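Local coordinates for putative phosphomethylpyrimidine kinase (Bacteroides thetaiotaomicron, PDB 3MBJ), which probably phosphorylates pyridoxal or a related vitamin-precursor alcohol with ATP, as a member of the phosphomethylpyrimidine kinase family, at the zinc ion site and the interface of chains A and B. Residues are numbered along the deposited sequence; one frame, centred on the assembly and turned at random. Chains: chain A/B, Putative phosphomethylpyrimidine kinase.

Both contacts lie in the interface between chains A and B, with the centres of their C-alpha atoms about 14 Å apart. Contact 1 joins the two chains through a shared zinc ion. Contact 2 is a mixed polar and apolar patch, and the two-fold symmetry gives it a twin. Neighbouring segments contribute to both. Helix 272-275 of contact 2 runs straight into 3-10 helix 276-280 of contact 1. B:Ser33 ends helix 24-33, just before B:Gly35 to B:Gln37. Metal and patch may therefore support the same pairing within the deposited assembly of six copies, although the structure alone does not show which assembly forms in solution.

Contact 1: the zinc ion site. Residues chain A 33, 277, 280; chain B 33, 277, 280. With ZN (zinc ion), chain C.
This is an inter-subunit zinc site, in which a partly occupied ion is bound near-tetrahedrally by the same two residues of each chain. The zinc bridges the chains and may help hold them together; the structure alone does not show how firmly. In each chain the short 3-10 helix 276-280 carries both ligands, spaced as HxxD. That spacing brings one histidine and one aspartate to the ion from the same turn. CG of A:His277 lies anti to its own carbonyl carbon (chi1 -60°), and A:Asp280 takes the same kind of position. A:His277 binds through ND1, 2.1 Å from ZN. A:Asp280 binds through OD2, a carboxylate oxygen, 2.0 Å from ZN. This OD2 lies in the ring plane of A:His277, at its edge. B:His277 and B:Asp280 bind in the same way. Across the chains, the ring of A:His277 meets the carboxylate of B:Asp280 tip to tip, their planes 78° apart.

The second shell also crosses between chains. NE2 of A:His277 donates to the backbone carbonyl O of B:Ser33, at 2.6 Å. The bond is fairly straight, 158° at the hydrogen, and uses a lone pair in the carbonyl plane. Together with the metal bond at ND1 it should fix the rotation of the ring. It would also be expected to keep the proton on NE2. B:His277 does the same with A:Ser33. The ion thus sits between paired 3-10 helices at the subunit boundary, with the last residues of both helices 24-33 behind the imidazoles.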
# COMPACT_ATOMS: atom_id res chain seq x y z
N SER A 33 13.20 -10.07 -3.50
CA SER A 33 11.99 -9.25 -3.30
C SER A 33 11.37 -9.56 -1.92
O SER A 33 10.63 -8.74 -1.38
CB SER A 33 10.95 -9.41 -4.42
OG SER A 33 10.24 -10.67 -4.37
N HIS A 277 4.95 -8.59 -6.80
CA HIS A 277 4.60 -7.78 -5.66
C HIS A 277 3.38 -8.24 -4.93
O HIS A 277 3.07 -7.69 -3.87
CB HIS A 277 4.51 -6.28 -6.00
CG HIS A 277 5.80 -5.72 -6.53
ND1 HIS A 277 6.66 -4.95 -5.74
CD2 HIS A 277 6.37 -5.77 -7.75
CE1 HIS A 277 7.73 -4.62 -6.45
NE2 HIS A 277 7.57 -5.07 -7.68
N ASP A 280 4.02 -8.89 -1.35
CA ASP A 280 3.97 -7.79 -0.37
C ASP A 280 2.64 -7.74 0.47
O ASP A 280 2.64 -7.13 1.51
CB ASP A 280 4.01 -6.43 -1.06
CG ASP A 280 5.17 -6.25 -2.06
OD1 ASP A 280 6.06 -7.08 -2.32
OD2 ASP A 280 5.13 -5.20 -2.66
N SER B 33 11.70 -6.26 -10.57
CA SER B 33 10.78 -5.69 -9.57
C SER B 33 10.04 -4.48 -10.18
O SER B 33 8.96 -4.11 -9.69
CB SER B 33 11.48 -5.30 -8.25
OG SER B 33 12.29 -4.11 -8.36
N HIS B 277 11.55 -2.23 -2.52
CA HIS B 277 10.15 -1.90 -2.67
C HIS B 277 9.85 -0.43 -2.55
O HIS B 277 8.71 -0.03 -2.79
CB HIS B 277 9.23 -2.74 -1.76
CG HIS B 277 9.33 -4.21 -2.03
ND1 HIS B 277 8.37 -4.91 -2.75
CD2 HIS B 277 10.25 -5.13 -1.64
CE1 HIS B 277 8.74 -6.18 -2.86
NE2 HIS B 277 9.85 -6.35 -2.16
N ASP B 280 8.11 0.94 -5.51
CA ASP B 280 6.64 0.82 -5.63
C ASP B 280 5.88 2.15 -5.29
O ASP B 280 4.75 2.28 -5.69
CB ASP B 280 6.08 -0.19 -4.65
CG ASP B 280 6.76 -1.57 -4.68
OD1 ASP B 280 7.68 -1.93 -5.44
OD2 ASP B 280 6.35 -2.33 -3.83
ZN ZN C . 6.63 -4.35 -3.76

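Contact 2: the interface of chains A and B. Residues chain A 21, 268, 271, 273-274; chain B 6-7, 9, 35-37.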
# COMPACT_ATOMS: atom_id res chain seq x y z
N ARG A 21 11.88 -18.72 -17.46
CA ARG A 21 11.98 -18.33 -16.07
C ARG A 21 12.19 -19.57 -15.21
O ARG A 21 11.23 -20.21 -14.78
CB ARG A 21 10.73 -17.59 -15.66
CG ARG A 21 10.61 -16.21 -16.35
CD ARG A 21 9.25 -15.71 -16.14
NE ARG A 21 8.98 -14.39 -16.70
CZ ARG A 21 8.49 -14.12 -17.91
NH1 ARG A 21 8.19 -15.07 -18.82
NH2 ARG A 21 8.26 -12.86 -18.20
N GLU A 268 8.09 -20.15 -22.02
CA GLU A 268 8.58 -18.90 -21.45
C GLU A 268 8.34 -18.76 -19.93
O GLU A 268 8.97 -17.91 -19.31
CB GLU A 268 8.01 -17.69 -22.20
CG GLU A 268 8.45 -17.66 -23.64
CD GLU A 268 8.26 -16.32 -24.36
OE1 GLU A 268 7.82 -15.32 -23.77
OE2 GLU A 268 8.57 -16.30 -25.56
N LEU A 271 4.25 -15.52 -15.96
CA LEU A 271 4.61 -14.08 -16.06
C LEU A 271 4.93 -13.47 -14.65
O LEU A 271 4.20 -12.66 -14.08
CB LEU A 271 3.51 -13.28 -16.77
CG LEU A 271 3.28 -13.70 -18.22
CD1 LEU A 271 2.05 -13.06 -18.81
CD2 LEU A 271 4.50 -13.39 -19.11
N GLU A 273 6.78 -11.34 -13.32
CA GLU A 273 6.90 -9.92 -13.03
C GLU A 273 5.53 -9.28 -12.80
O GLU A 273 5.46 -8.26 -12.11
CB GLU A 273 7.62 -9.17 -14.15
CG GLU A 273 9.07 -9.57 -14.30
CD GLU A 273 9.29 -10.92 -15.00
OE1 GLU A 273 8.41 -11.52 -15.66
OE2 GLU A 273 10.41 -11.40 -14.85
N LYS A 274 4.46 -9.86 -13.37
CA LYS A 274 3.14 -9.31 -13.16
C LYS A 274 2.64 -9.63 -11.77
O LYS A 274 1.73 -8.98 -11.33
CB LYS A 274 2.10 -9.83 -14.16
CG LYS A 274 2.42 -9.48 -15.60
CD LYS A 274 1.29 -9.86 -16.59
CE LYS A 274 0.95 -8.66 -17.48
NZ LYS A 274 -0.43 -8.56 -17.83
N LYS B 6 4.31 -10.23 -23.39
CA LYS B 6 3.35 -9.76 -22.36
C LYS B 6 4.06 -9.08 -21.21
O LYS B 6 3.49 -8.23 -20.53
CB LYS B 6 2.48 -10.91 -21.85
CG LYS B 6 1.73 -11.66 -22.99
CD LYS B 6 0.80 -10.74 -23.75
CE LYS B 6 0.14 -11.39 -24.96
NZ LYS B 6 1.07 -11.56 -26.13
N VAL B 7 5.32 -9.47 -20.98
CA VAL B 7 6.23 -8.73 -20.12
C VAL B 7 7.42 -8.35 -20.98
O VAL B 7 8.05 -9.20 -21.59
CB VAL B 7 6.69 -9.56 -18.89
CG1 VAL B 7 7.93 -8.90 -18.23
CG2 VAL B 7 5.51 -9.77 -17.90
N LYS B 9 10.91 -7.67 -22.43
CA LYS B 9 12.16 -8.38 -22.25
C LYS B 9 13.38 -7.50 -22.51
O LYS B 9 13.49 -6.80 -23.55
CB LYS B 9 12.24 -9.58 -23.20
CG LYS B 9 11.16 -10.64 -23.09
CD LYS B 9 11.51 -11.77 -24.05
CE LYS B 9 10.65 -13.04 -23.92
NZ LYS B 9 9.25 -12.73 -23.78
N GLY B 35 8.90 -4.62 -13.29
CA GLY B 35 7.94 -5.14 -14.30
C GLY B 35 8.49 -5.83 -15.56
O GLY B 35 7.72 -6.17 -16.49
N PHE B 36 9.81 -6.05 -15.61
CA PHE B 36 10.49 -6.46 -16.86
C PHE B 36 11.26 -7.75 -16.67
O PHE B 36 11.91 -7.94 -15.63
CB PHE B 36 11.47 -5.34 -17.30
CG PHE B 36 10.82 -4.04 -17.39
CD1 PHE B 36 9.88 -3.82 -18.37
CD2 PHE B 36 11.05 -3.06 -16.47
CE1 PHE B 36 9.19 -2.65 -18.45
CE2 PHE B 36 10.37 -1.86 -16.55
CZ PHE B 36 9.40 -1.67 -17.54
N GLN B 37 11.20 -8.62 -17.69
CA GLN B 37 12.00 -9.82 -17.73
C GLN B 37 13.44 -9.53 -18.13
O GLN B 37 13.65 -9.06 -19.22
CB GLN B 37 11.43 -10.88 -18.68
CG GLN B 37 12.27 -12.19 -18.56
CD GLN B 37 11.82 -13.36 -19.44
OE1 GLN B 37 10.92 -13.25 -20.27
NE2 GLN B 37 12.47 -14.49 -19.25
O HOH W 1 8.53 -11.89 -20.98
O HOH W 2 10.95 -16.35 -20.73
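The guanidinium of A:Arg21 lies between the two chains, with the side-chain amide of B:Gln37 stacked on one face. The two planes are 26° apart. OE1 of B:Gln37 sits 3.2 Å above the guanidinium plane, toward its rim. CA of A:Leu271 covers the opposite face, over the centre. At the edge lie A:Glu273, the backbone of A:Glu268 and CG1 of B:Val7. The patch is part of a two-fold symmetric interface of the deposited assembly, which may be the biological one, between copies of a kinase of the phosphomethylpyrimidine and pyridoxal kinase family.

Within chain A the arginine is held flat from its rim. NE and NH2 grip A:Glu273 side-on, both on the one carboxylate oxygen OE1. The NH2 bond is 2.9 Å from OE1 of A:Glu273 and is a salt bridge. The NE bond uses the syn lone pair of that oxygen, whereas NH2 comes from above the carboxylate plane. A:Glu273 gets there by a bend at chi2 (76°). NH1 of A:Arg21 donates to the carbonyl O of A:Glu268 at 3.0 Å, from above the carbonyl plane.

A salt bridge crosses the interface here. NZ of B:Lys9 donates to OE1 of A:Glu268 at 3.0 Å, from above the carboxylate plane. The lysine is bent at chi4 (44°) and crosses the glutamate at about a right angle. Water 1 contacts NH2 of A:Arg21, NZ of B:Lys9, O of B:Val7 and OE1 of B:Gln37. Water 2 joins NE2 of B:Gln37 to O of A:Glu268.

Beside the polar groups, CG2 of B:Val7 packs 3.9 Å from both CD2 of A:Leu271 and CG of A:Lys274. CD1 of A:Leu271 reaches CB of B:Lys6. CB and CG of A:Glu273 lie along the backbone of B:Gly35 and B:Phe36.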